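Long-range contacts in dextranase (PDB 6NZS), which hydrolyses internal alpha-1,6-glucosidic linkages in dextran, as an endo-acting glycoside hydrolase of family 49: residues A[8-13]-A[89-94]; A[31-37]-A[54-59]; A[252-258]-A[277-283]. One frame throughout, in Å; residues are numbered along the deposited sequence.

Contact 1 of 3, residues A[8-13]-A[89-94]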
loop_
_atom_site.group_PDB
_atom_site.type_symbol
_atom_site.label_atom_id
_atom_site.label_comp_id
_atom_site.label_asym_id
_atom_site.label_seq_id
_atom_site.Cartn_x
_atom_site.Cartn_y
_atom_site.Cartn_z
ATOM N N GLY A 8 23.379 -11.325 -16.384
ATOM C CA GLY A 8 23.789 -10.157 -15.630
ATOM C C GLY A 8 22.801 -9.007 -15.670
ATOM O O GLY A 8 22.818 -8.159 -14.770
ATOM N N ASN A 9 21.942 -8.955 -16.693
ATOM C CA ASN A 9 21.062 -7.807 -16.896
ATOM C C ASN A 9 19.588 -8.107 -16.707
ATOM O O ASN A 9 18.790 -7.165 -16.668
ATOM C CB ASN A 9 21.230 -7.228 -18.300
ATOM C CG ASN A 9 22.575 -6.578 -18.505
ATOM O OD1 ASN A 9 23.342 -6.387 -17.561
ATOM N ND2 ASN A 9 22.868 -6.234 -19.747
ATOM N N LEU A 10 19.198 -9.372 -16.631
ATOM C CA LEU A 10 17.786 -9.720 -16.575
ATOM C C LEU A 10 17.644 -11.009 -15.787
ATOM O O LEU A 10 18.384 -11.973 -16.015
ATOM C CB LEU A 10 17.212 -9.892 -17.989
ATOM C CG LEU A 10 15.716 -10.192 -18.126
ATOM C CD1 LEU A 10 14.850 -9.110 -17.451
ATOM C CD2 LEU A 10 15.353 -10.336 -19.601
ATOM N N HIS A 11 16.702 -11.023 -14.853
ATOM C CA HIS A 11 16.398 -12.233 -14.105
ATOM C C HIS A 11 14.888 -12.382 -14.041
ATOM O O HIS A 11 14.197 -11.499 -13.516
ATOM C CB HIS A 11 16.983 -12.192 -12.695
ATOM C CG HIS A 11 16.754 -13.452 -11.925
ATOM N ND1 HIS A 11 16.560 -13.470 -10.561
ATOM C CD2 HIS A 11 16.682 -14.741 -12.335
ATOM C CE1 HIS A 11 16.382 -14.718 -10.164
ATOM N NE2 HIS A 11 16.449 -15.507 -11.219
ATOM N N THR A 12 14.384 -13.486 -14.582
ATOM C CA THR A 12 12.987 -13.870 -14.449
ATOM C C THR A 12 12.924 -15.291 -13.907
ATOM O O THR A 12 13.934 -16.001 -13.835
ATOM C CB THR A 12 12.230 -13.791 -15.781
ATOM O OG1 THR A 12 12.675 -14.846 -16.640
ATOM C CG2 THR A 12 12.451 -12.454 -16.469
ATOM N N TRP A 13 11.723 -15.711 -13.509
ATOM C CA TRP A 13 11.572 -17.021 -12.890
ATOM C C TRP A 13 10.163 -17.546 -13.124
ATOM O O TRP A 13 9.268 -16.827 -13.577
ATOM C CB TRP A 13 11.895 -16.992 -11.393
ATOM C CG TRP A 13 11.114 -15.973 -10.633
ATOM C CD1 TRP A 13 9.879 -16.142 -10.062
ATOM C CD2 TRP A 13 11.501 -14.616 -10.367
ATOM N NE1 TRP A 13 9.480 -14.977 -9.458
ATOM C CE2 TRP A 13 10.450 -14.024 -9.626
ATOM C CE3 TRP A 13 12.634 -13.847 -10.677
ATOM C CZ2 TRP A 13 10.503 -12.702 -9.183
ATOM C CZ3 TRP A 13 12.679 -12.524 -10.253
ATOM C CH2 TRP A 13 11.615 -11.965 -9.510
ATOM N N SER A 89 6.952 -9.749 -11.099
ATOM C CA SER A 89 8.237 -9.151 -10.765
ATOM C C SER A 89 9.339 -9.734 -11.640
ATOM O O SER A 89 9.310 -10.905 -12.028
ATOM C CB SER A 89 8.606 -9.421 -9.303
ATOM O OG SER A 89 7.784 -8.650 -8.439
ATOM N N PHE A 90 10.317 -8.894 -11.949
ATOM C CA PHE A 90 11.552 -9.367 -12.553
ATOM C C PHE A 90 12.647 -8.396 -12.155
ATOM O O PHE A 90 12.370 -7.282 -11.709
ATOM C CB PHE A 90 11.442 -9.527 -14.083
ATOM C CG PHE A 90 11.072 -8.256 -14.818
ATOM C CD1 PHE A 90 12.053 -7.343 -15.196
ATOM C CD2 PHE A 90 9.752 -7.994 -15.155
ATOM C CE1 PHE A 90 11.715 -6.178 -15.881
ATOM C CE2 PHE A 90 9.410 -6.841 -15.841
ATOM C CZ PHE A 90 10.384 -5.929 -16.206
ATOM N N GLU A 91 13.895 -8.837 -12.290
ATOM C CA GLU A 91 15.045 -7.965 -12.094
ATOM C C GLU A 91 15.593 -7.536 -13.443
ATOM O O GLU A 91 15.669 -8.343 -14.378
ATOM C CB GLU A 91 16.167 -8.668 -11.332
ATOM C CG GLU A 91 15.789 -9.132 -9.949
ATOM C CD GLU A 91 16.996 -9.668 -9.199
ATOM O OE1 GLU A 91 17.140 -10.901 -9.115
ATOM O OE2 GLU A 91 17.807 -8.849 -8.721
ATOM N N TYR A 92 15.997 -6.271 -13.538
ATOM C CA TYR A 92 16.578 -5.783 -14.780
ATOM C C TYR A 92 17.665 -4.761 -14.470
ATOM O O TYR A 92 17.662 -4.120 -13.414
ATOM C CB TYR A 92 15.519 -5.267 -15.773
ATOM C CG TYR A 92 14.971 -3.882 -15.485
ATOM C CD1 TYR A 92 14.594 -3.503 -14.201
ATOM C CD2 TYR A 92 14.789 -2.965 -16.512
ATOM C CE1 TYR A 92 14.084 -2.231 -13.941
ATOM C CE2 TYR A 92 14.270 -1.690 -16.262
ATOM C CZ TYR A 92 13.923 -1.333 -14.973
ATOM O OH TYR A 92 13.440 -0.077 -14.719
ATOM N N ALA A 93 18.628 -4.645 -15.391
ATOM C CA ALA A 93 19.694 -3.663 -15.251
ATOM C C ALA A 93 19.827 -2.760 -16.468
ATOM O O ALA A 93 20.688 -1.874 -16.470
ATOM C CB ALA A 93 21.033 -4.356 -14.937
ATOM N N LYS A 94 18.996 -2.948 -17.486
ATOM C CA LYS A 94 19.101 -2.237 -18.750
ATOM C C LYS A 94 17.694 -2.172 -19.319
ATOM O O LYS A 94 16.864 -3.033 -19.012
ATOM C CB LYS A 94 20.039 -3.022 -19.682
ATOM C CG LYS A 94 20.341 -2.416 -21.039
ATOM C CD LYS A 94 21.535 -3.164 -21.676
ATOM C CE LYS A 94 21.732 -2.804 -23.139
ATOM N NZ LYS A 94 22.123 -1.393 -23.353
HETATM O O HOH W 1 17.911 -5.832 -18.853
HETATM O O HOH W 2 9.831 -13.472 -12.986
#

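Contact 2 of 3, residues A[31-37]-A[54-59]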
loop_
_atom_site.group_PDB
_atom_site.type_symbol
_atom_site.label_atom_id
_atom_site.label_comp_id
_atom_site.label_asym_id
_atom_site.label_seq_id
_atom_site.Cartn_x
_atom_site.Cartn_y
_atom_site.Cartn_z
ATOM N N VAL A 31 1.102 -22.466 -6.219
ATOM C CA VAL A 31 1.159 -21.013 -6.367
ATOM C C VAL A 31 0.107 -20.601 -7.388
ATOM O O VAL A 31 0.062 -21.156 -8.491
ATOM C CB VAL A 31 2.553 -20.548 -6.833
ATOM C CG1 VAL A 31 2.566 -19.036 -7.043
ATOM C CG2 VAL A 31 3.631 -20.956 -5.829
ATOM N N ARG A 32 -0.729 -19.627 -7.031
ATOM C CA ARG A 32 -1.770 -19.161 -7.949
ATOM C C ARG A 32 -1.148 -18.351 -9.085
ATOM O O ARG A 32 -0.468 -17.349 -8.837
ATOM C CB ARG A 32 -2.795 -18.308 -7.204
ATOM C CG ARG A 32 -4.152 -18.250 -7.912
ATOM C CD ARG A 32 -5.091 -17.198 -7.301
ATOM N NE ARG A 32 -5.314 -17.360 -5.863
ATOM C CZ ARG A 32 -6.221 -18.170 -5.321
ATOM N NH1 ARG A 32 -7.005 -18.920 -6.092
ATOM N NH2 ARG A 32 -6.338 -18.233 -3.995
ATOM N N ARG A 33 -1.388 -18.783 -10.319
ATOM C CA ARG A 33 -0.932 -18.089 -11.513
ATOM C C ARG A 33 -2.064 -17.205 -12.020
ATOM O O ARG A 33 -3.233 -17.580 -11.940
ATOM C CB ARG A 33 -0.573 -19.111 -12.596
ATOM C CG ARG A 33 -0.204 -18.487 -13.934
ATOM C CD ARG A 33 0.220 -19.533 -14.943
ATOM N NE ARG A 33 0.266 -18.945 -16.273
ATOM C CZ ARG A 33 0.509 -19.630 -17.384
ATOM N NH1 ARG A 33 0.731 -20.939 -17.317
ATOM N NH2 ARG A 33 0.503 -19.010 -18.554
ATOM N N SER A 34 -1.720 -16.035 -12.567
ATOM C CA SER A 34 -2.753 -15.179 -13.151
ATOM C C SER A 34 -3.494 -15.880 -14.284
ATOM O O SER A 34 -2.881 -16.402 -15.220
ATOM C CB SER A 34 -2.143 -13.888 -13.692
ATOM O OG SER A 34 -3.139 -13.073 -14.313
ATOM N N SER A 35 -4.826 -15.866 -14.201
ATOM C CA SER A 35 -5.664 -16.366 -15.283
ATOM C C SER A 35 -5.797 -15.379 -16.429
ATOM O O SER A 35 -6.313 -15.746 -17.490
ATOM C CB SER A 35 -7.073 -16.635 -14.759
ATOM O OG SER A 35 -7.038 -17.608 -13.734
ATOM N N PHE A 36 -5.330 -14.146 -16.259
ATOM C CA PHE A 36 -5.727 -13.071 -17.148
ATOM C C PHE A 36 -4.603 -12.457 -17.958
ATOM O O PHE A 36 -4.891 -11.877 -19.010
ATOM C CB PHE A 36 -6.462 -11.982 -16.351
ATOM C CG PHE A 36 -7.593 -12.533 -15.552
ATOM C CD1 PHE A 36 -8.765 -12.897 -16.185
ATOM C CD2 PHE A 36 -7.475 -12.751 -14.191
ATOM C CE1 PHE A 36 -9.815 -13.445 -15.479
ATOM C CE2 PHE A 36 -8.533 -13.298 -13.480
ATOM C CZ PHE A 36 -9.694 -13.644 -14.125
ATOM N N TYR A 37 -3.346 -12.579 -17.528
ATOM C CA TYR A 37 -2.223 -11.936 -18.207
ATOM C C TYR A 37 -1.039 -12.880 -18.294
ATOM O O TYR A 37 -0.785 -13.658 -17.371
ATOM C CB TYR A 37 -1.771 -10.671 -17.447
ATOM C CG TYR A 37 -2.919 -9.728 -17.250
ATOM C CD1 TYR A 37 -3.331 -8.904 -18.283
ATOM C CD2 TYR A 37 -3.640 -9.707 -16.060
ATOM C CE1 TYR A 37 -4.407 -8.061 -18.141
ATOM C CE2 TYR A 37 -4.734 -8.861 -15.904
ATOM C CZ TYR A 37 -5.109 -8.045 -16.957
ATOM O OH TYR A 37 -6.187 -7.201 -16.853
ATOM N N PHE A 54 6.986 -15.019 -14.331
ATOM C CA PHE A 54 5.744 -15.478 -13.725
ATOM C C PHE A 54 4.854 -14.299 -13.358
ATOM O O PHE A 54 5.336 -13.258 -12.903
ATOM C CB PHE A 54 6.053 -16.268 -12.456
ATOM C CG PHE A 54 4.896 -17.089 -11.975
ATOM C CD1 PHE A 54 4.564 -18.271 -12.627
ATOM C CD2 PHE A 54 4.129 -16.684 -10.899
ATOM C CE1 PHE A 54 3.499 -19.038 -12.204
ATOM C CE2 PHE A 54 3.057 -17.457 -10.459
ATOM C CZ PHE A 54 2.740 -18.630 -11.108
ATOM N N THR A 55 3.545 -14.468 -13.549
ATOM C CA THR A 55 2.562 -13.505 -13.057
ATOM C C THR A 55 1.748 -14.194 -11.971
ATOM O O THR A 55 0.980 -15.124 -12.253
ATOM C CB THR A 55 1.669 -12.954 -14.166
ATOM O OG1 THR A 55 2.482 -12.380 -15.200
ATOM C CG2 THR A 55 0.745 -11.873 -13.611
ATOM N N TYR A 56 1.931 -13.731 -10.741
ATOM C CA TYR A 56 1.172 -14.175 -9.580
ATOM C C TYR A 56 -0.228 -13.579 -9.612
ATOM O O TYR A 56 -0.506 -12.633 -10.346
ATOM C CB TYR A 56 1.851 -13.672 -8.305
ATOM C CG TYR A 56 3.273 -14.162 -8.153
ATOM C CD1 TYR A 56 3.530 -15.414 -7.614
ATOM C CD2 TYR A 56 4.358 -13.376 -8.550
ATOM C CE1 TYR A 56 4.825 -15.885 -7.479
ATOM C CE2 TYR A 56 5.658 -13.835 -8.413
ATOM C CZ TYR A 56 5.884 -15.093 -7.886
ATOM O OH TYR A 56 7.177 -15.554 -7.752
ATOM N N MET A 57 -1.119 -14.124 -8.779
ATOM C CA MET A 57 -2.455 -13.547 -8.660
ATOM C C MET A 57 -3.013 -13.749 -7.254
ATOM O O MET A 57 -2.890 -14.832 -6.668
ATOM C CB MET A 57 -3.438 -14.110 -9.701
ATOM C CG MET A 57 -4.778 -13.372 -9.730
ATOM S SD MET A 57 -5.878 -13.920 -11.049
ATOM C CE MET A 57 -6.350 -15.518 -10.416
ATOM N N SER A 58 -3.629 -12.696 -6.725
ATOM C CA SER A 58 -4.336 -12.734 -5.452
ATOM C C SER A 58 -5.814 -12.487 -5.707
ATOM O O SER A 58 -6.175 -11.697 -6.583
ATOM C CB SER A 58 -3.780 -11.648 -4.526
ATOM O OG SER A 58 -4.600 -11.466 -3.388
ATOM N N ILE A 59 -6.671 -13.197 -4.975
ATOM C CA ILE A 59 -8.118 -12.999 -5.067
ATOM C C ILE A 59 -8.666 -12.778 -3.662
ATOM O O ILE A 59 -8.030 -13.160 -2.666
ATOM C CB ILE A 59 -8.823 -14.179 -5.787
ATOM C CG1 ILE A 59 -8.842 -15.444 -4.921
ATOM C CG2 ILE A 59 -8.155 -14.462 -7.115
ATOM C CD1 ILE A 59 -9.662 -16.598 -5.549
HETATM O O HOH W 3 0.212 -16.001 -6.554
#

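Contact 3 of 3, residues A[252-258]-A[277-283]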
loop_
_atom_site.group_PDB
_atom_site.type_symbol
_atom_site.label_atom_id
_atom_site.label_comp_id
_atom_site.label_asym_id
_atom_site.label_seq_id
_atom_site.Cartn_x
_atom_site.Cartn_y
_atom_site.Cartn_z
ATOM N N LYS A 252 19.042 -12.562 12.612
ATOM C CA LYS A 252 19.143 -11.146 12.296
ATOM C C LYS A 252 18.699 -10.825 10.878
ATOM O O LYS A 252 18.598 -9.643 10.531
ATOM C CB LYS A 252 20.589 -10.655 12.493
ATOM C CG LYS A 252 21.593 -11.302 11.537
ATOM C CD LYS A 252 23.045 -10.949 11.857
ATOM C CE LYS A 252 23.971 -11.461 10.755
ATOM N NZ LYS A 252 25.414 -11.211 11.045
ATOM N N TRP A 253 18.431 -11.834 10.055
ATOM C CA TRP A 253 18.188 -11.606 8.635
ATOM C C TRP A 253 17.285 -12.707 8.107
ATOM O O TRP A 253 17.583 -13.891 8.287
ATOM C CB TRP A 253 19.532 -11.641 7.900
ATOM C CG TRP A 253 19.576 -11.060 6.508
ATOM C CD1 TRP A 253 18.528 -10.851 5.645
ATOM C CD2 TRP A 253 20.752 -10.628 5.823
ATOM N NE1 TRP A 253 18.993 -10.303 4.469
ATOM C CE2 TRP A 253 20.355 -10.156 4.557
ATOM C CE3 TRP A 253 22.107 -10.581 6.169
ATOM C CZ2 TRP A 253 21.269 -9.648 3.631
ATOM C CZ3 TRP A 253 23.011 -10.086 5.250
ATOM C CH2 TRP A 253 22.591 -9.621 3.997
ATOM N N VAL A 254 16.186 -12.318 7.456
ATOM C CA VAL A 254 15.362 -13.227 6.665
ATOM C C VAL A 254 15.468 -12.780 5.214
ATOM O O VAL A 254 15.247 -11.601 4.907
ATOM C CB VAL A 254 13.900 -13.227 7.145
ATOM C CG1 VAL A 254 13.018 -13.968 6.143
ATOM C CG2 VAL A 254 13.809 -13.859 8.532
ATOM N N TYR A 255 15.842 -13.702 4.332
ATOM C CA TYR A 255 16.055 -13.403 2.923
ATOM C C TYR A 255 15.110 -14.249 2.086
ATOM O O TYR A 255 15.076 -15.477 2.226
ATOM C CB TYR A 255 17.511 -13.680 2.510
ATOM C CG TYR A 255 17.743 -13.418 1.044
ATOM C CD1 TYR A 255 17.725 -12.123 0.541
ATOM C CD2 TYR A 255 17.943 -14.461 0.157
ATOM C CE1 TYR A 255 17.907 -11.872 -0.807
ATOM C CE2 TYR A 255 18.136 -14.220 -1.202
ATOM C CZ TYR A 255 18.107 -12.924 -1.677
ATOM O OH TYR A 255 18.284 -12.680 -3.024
ATOM N N LEU A 256 14.346 -13.594 1.216
ATOM C CA LEU A 256 13.440 -14.262 0.281
ATOM C C LEU A 256 14.013 -14.054 -1.114
ATOM O O LEU A 256 13.947 -12.950 -1.657
ATOM C CB LEU A 256 12.027 -13.677 0.359
ATOM C CG LEU A 256 11.365 -13.548 1.732
ATOM C CD1 LEU A 256 9.930 -13.066 1.567
ATOM C CD2 LEU A 256 11.387 -14.861 2.480
ATOM N N ALA A 257 14.577 -15.105 -1.692
ATOM C CA ALA A 257 15.191 -14.979 -2.999
ATOM C C ALA A 257 14.135 -14.626 -4.039
ATOM O O ALA A 257 12.948 -14.925 -3.865
ATOM C CB ALA A 257 15.846 -16.301 -3.393
ATOM N N PRO A 258 14.541 -13.994 -5.141
ATOM C CA PRO A 258 13.618 -13.868 -6.274
ATOM C C PRO A 258 13.188 -15.262 -6.696
ATOM O O PRO A 258 14.020 -16.147 -6.901
ATOM C CB PRO A 258 14.463 -13.185 -7.356
ATOM C CG PRO A 258 15.878 -13.427 -6.952
ATOM C CD PRO A 258 15.896 -13.510 -5.461
ATOM N N LYS A 277 17.377 -7.337 9.166
ATOM C CA LYS A 277 17.174 -7.253 7.726
ATOM C C LYS A 277 16.085 -8.222 7.312
ATOM O O LYS A 277 16.099 -9.389 7.709
ATOM C CB LYS A 277 18.456 -7.595 6.952
ATOM C CG LYS A 277 19.555 -6.545 7.070
ATOM C CD LYS A 277 20.802 -6.940 6.286
ATOM C CE LYS A 277 21.827 -5.813 6.299
ATOM N NZ LYS A 277 23.130 -6.207 5.691
ATOM N N VAL A 278 15.151 -7.736 6.502
ATOM C CA VAL A 278 14.228 -8.587 5.764
ATOM C C VAL A 278 14.341 -8.108 4.327
ATOM O O VAL A 278 13.943 -6.979 4.024
ATOM C CB VAL A 278 12.785 -8.465 6.275
ATOM C CG1 VAL A 278 11.841 -9.261 5.384
ATOM C CG2 VAL A 278 12.698 -8.941 7.733
ATOM N N THR A 279 14.970 -8.911 3.465
ATOM C CA THR A 279 15.293 -8.449 2.120
ATOM C C THR A 279 15.006 -9.542 1.110
ATOM O O THR A 279 14.756 -10.698 1.463
ATOM C CB THR A 279 16.764 -8.014 1.998
ATOM O OG1 THR A 279 17.617 -9.156 2.154
ATOM C CG2 THR A 279 17.109 -6.981 3.061
ATOM N N GLY A 280 15.035 -9.153 -0.155
ATOM C CA GLY A 280 14.962 -10.055 -1.286
ATOM C C GLY A 280 13.699 -9.854 -2.108
ATOM O O GLY A 280 12.649 -9.453 -1.599
ATOM N N TYR A 281 13.791 -10.181 -3.396
ATOM C CA TYR A 281 12.688 -9.983 -4.328
ATOM C C TYR A 281 11.706 -11.158 -4.371
ATOM O O TYR A 281 11.152 -11.450 -5.435
ATOM C CB TYR A 281 13.233 -9.690 -5.722
ATOM C CG TYR A 281 13.929 -8.352 -5.889
ATOM C CD1 TYR A 281 13.318 -7.159 -5.510
ATOM C CD2 TYR A 281 15.190 -8.285 -6.463
ATOM C CE1 TYR A 281 13.950 -5.935 -5.704
ATOM C CE2 TYR A 281 15.824 -7.078 -6.653
ATOM C CZ TYR A 281 15.210 -5.909 -6.275
ATOM O OH TYR A 281 15.844 -4.703 -6.497
ATOM N N GLY A 282 11.479 -11.841 -3.249
ATOM C CA GLY A 282 10.485 -12.890 -3.164
ATOM C C GLY A 282 9.151 -12.391 -2.627
ATOM O O GLY A 282 8.920 -11.193 -2.446
ATOM N N VAL A 283 8.250 -13.347 -2.369
ATOM C CA VAL A 283 6.886 -13.067 -1.920
ATOM C C VAL A 283 6.666 -13.671 -0.540
ATOM O O VAL A 283 7.036 -14.824 -0.292
ATOM C CB VAL A 283 5.841 -13.623 -2.912
ATOM C CG1 VAL A 283 4.424 -13.354 -2.414
ATOM C CG2 VAL A 283 6.049 -13.021 -4.292
HETATM O O HOH W 4 17.154 -10.359 -3.913
#

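Contact 1 of 3, residues A[8-13]-A[89-94]
His11 and Glu91 stand side by side and point the same way from neighbouring strands, a cross-strand pair in the Ig-like N-terminal domain of this family 49 enzyme. Strand 10-11 runs antiparallel along the end of strand 84-92; His11 and Glu91 form its hydrogen-bonded pair, Leu10 and Tyr92 the adjacent non-hydrogen-bonded one. Two backbone bonds bracket the first pair, His11 N to Glu91 O and Glu91 N to His11 O, both 2.9 Å. Between the side chains His11 ND1 donates to Glu91 OE1 at 3.0 Å with an N-H...O angle of 160°. The oxygen lies near the imidazole plane, whereas the carboxylate, turned 67° from the ring, is met on its anti side. Histidine and glutamate suit the site because the extended Glu91 chain runs alongside the imidazole and so brings OE1 level with ND1. The bond fixes the rotation of the imidazole, and one ring face rests against Trp13 CE3.

On the face carrying Leu10 and Tyr92, Leu10 leads with CD1, 3.3 Å from Glu91 O and 4.0 Å from Phe90 CD1; Val41 of strand 37-43 packs against both Leu10 and Phe90. Trp13 has CG wedged between its backbone N and carbonyl carbon (chi1 54°), which swings the indole back over strand 84-92. Ser89 O lies over one indole face, toward the rim, 3.6 Å from Trp13 CZ2, and the small Ser89 CB sits near the same carbon. A water over the same indole face accepts from Trp13 N at 3.0 Å and donates to Ser89 O at 2.8 Å.

Contact 2 of 3, residues A[31-37]-A[54-59]
Met57 is the main bump of this contact, and its hollow is made by Arg32, Ser34, Ser35 and Phe36. Its CB presses on Ser34 CA at 3.7 Å, where a small residue lets the chains come close. With CG anti to the backbone N (chi1 -171°) and the chain bent only at its last torsion, the thioether reaches past the serine: SD meets the edge of the Phe36 ring, 3.7 Å from CE2, a Met-aromatic contact, while the methyl CE turns back toward Arg32 CD. An unbranched, flexible methionine fits such a curved groove well.

Arg32 fills the next dip. Its aliphatic part lies along Met57 O, and the bend at chi3 lays the guanidinium across Ile59, whose CD1 sits under one face, 3.6 Å from Arg32 NH1. Asn21 O and Gly24 O take hydrogen bonds from NH1, and the isoleucine packs over a face of the group, where no N-H points.

Both segments belong to the Ig-like N-terminal domain, where strand 31-33 passes strand 56-58 at 97°, nearly perpendicular, and the two share a single bridge, Arg33 with Tyr56. Ser34 N donates to Thr55 O at 2.9 Å, with an angle of 169°; the Met57 N to Arg32 O bond is weak and is supplemented by a water that donates to the carbonyl and accepts from the amide.

Beyond the bridge, Val31 CG1 packs against two aromatic rings where they adjoin, at the edge of Tyr56, 3.8 Å from both Phe54 CE2 and Tyr56 CD1, and Arg33 CB rests on Phe54 CZ. Thr55 CG2 nestles against Ser34 CB at 3.5 Å. Ser34 OG accepts from Phe36 N in an ST turn and from Tyr37 N, and it also hydrogen-bonds Ser86 OG.

Contact 3 of 3, residues A[252-258]-A[277-283]
Trp253 puts CG anti to its backbone N (chi1 -164°), which leans the indole toward Lys277; the lysine, with CG beside its own N (chi1 -70°) and a fully extended chain, runs over one face of that ring. Lys277 CD lies 3.6 Å from the centroid of the six-membered ring, only 7° off its normal, a CH-pi contact. Farther along, Lys277 NZ makes an off-centre cation-pi contact and donates to Arg201 O, so a long aliphatic chain with a charged tip suits the place. At the indole edge, Trp253 NE1 donates almost in the ring plane to Thr279 OG1 at 2.9 Å, fixing the rotation of the ring; Leu202 O is a second partner of the hydroxyl. Thr279 OG1 also abuts the edge of Tyr255, 3.4 Å from CD1.

These residues stack on successive coils of a right-handed parallel beta-helix, the fold of family 49 and of the pectate-lyase clan. Strands 253-256 and 277-279 run parallel, bonded by Val254 N to Lys277 O and by Leu256 N to Thr279 O, both 2.9 Å. Val254 and Val278 line the opposite, inner face against Phe268.

Past the strands the chain turns. Gly280 has a positive phi, which suits glycine, and with no side chain to accommodate its CA packs 3.1 Å from Leu256 O and 3.5 Å from Tyr255 CE1. Gly282 N donates weakly to Leu256 O, and Pro258 CB packs on Tyr281 CB.

Contacts 1 and 2 both belong to the Ig-like domain, their centres about 19 Å apart, and contact 2 is nested within the chain loop that contact 1 closes. They join through Trp13 and the neighbouring strand 51-58: Trp13 NE1 lies 2.9 Å from Tyr56 OH, and Trp13 O 3.0 Å from Phe54 N, both probable hydrogen bonds. Contact 3 comes later, in the beta-helix, its centre about 17 Å from that of contact 1. Here the two domains meet: Pro258 CB packs 3.5 Å from Trp13 CZ3, and Tyr281 CE2 3.4 Å from Glu91 OE2. Contact 2 touches contact 3 more lightly, Tyr56 CZ lying 4.2 Å from Val283 CG2.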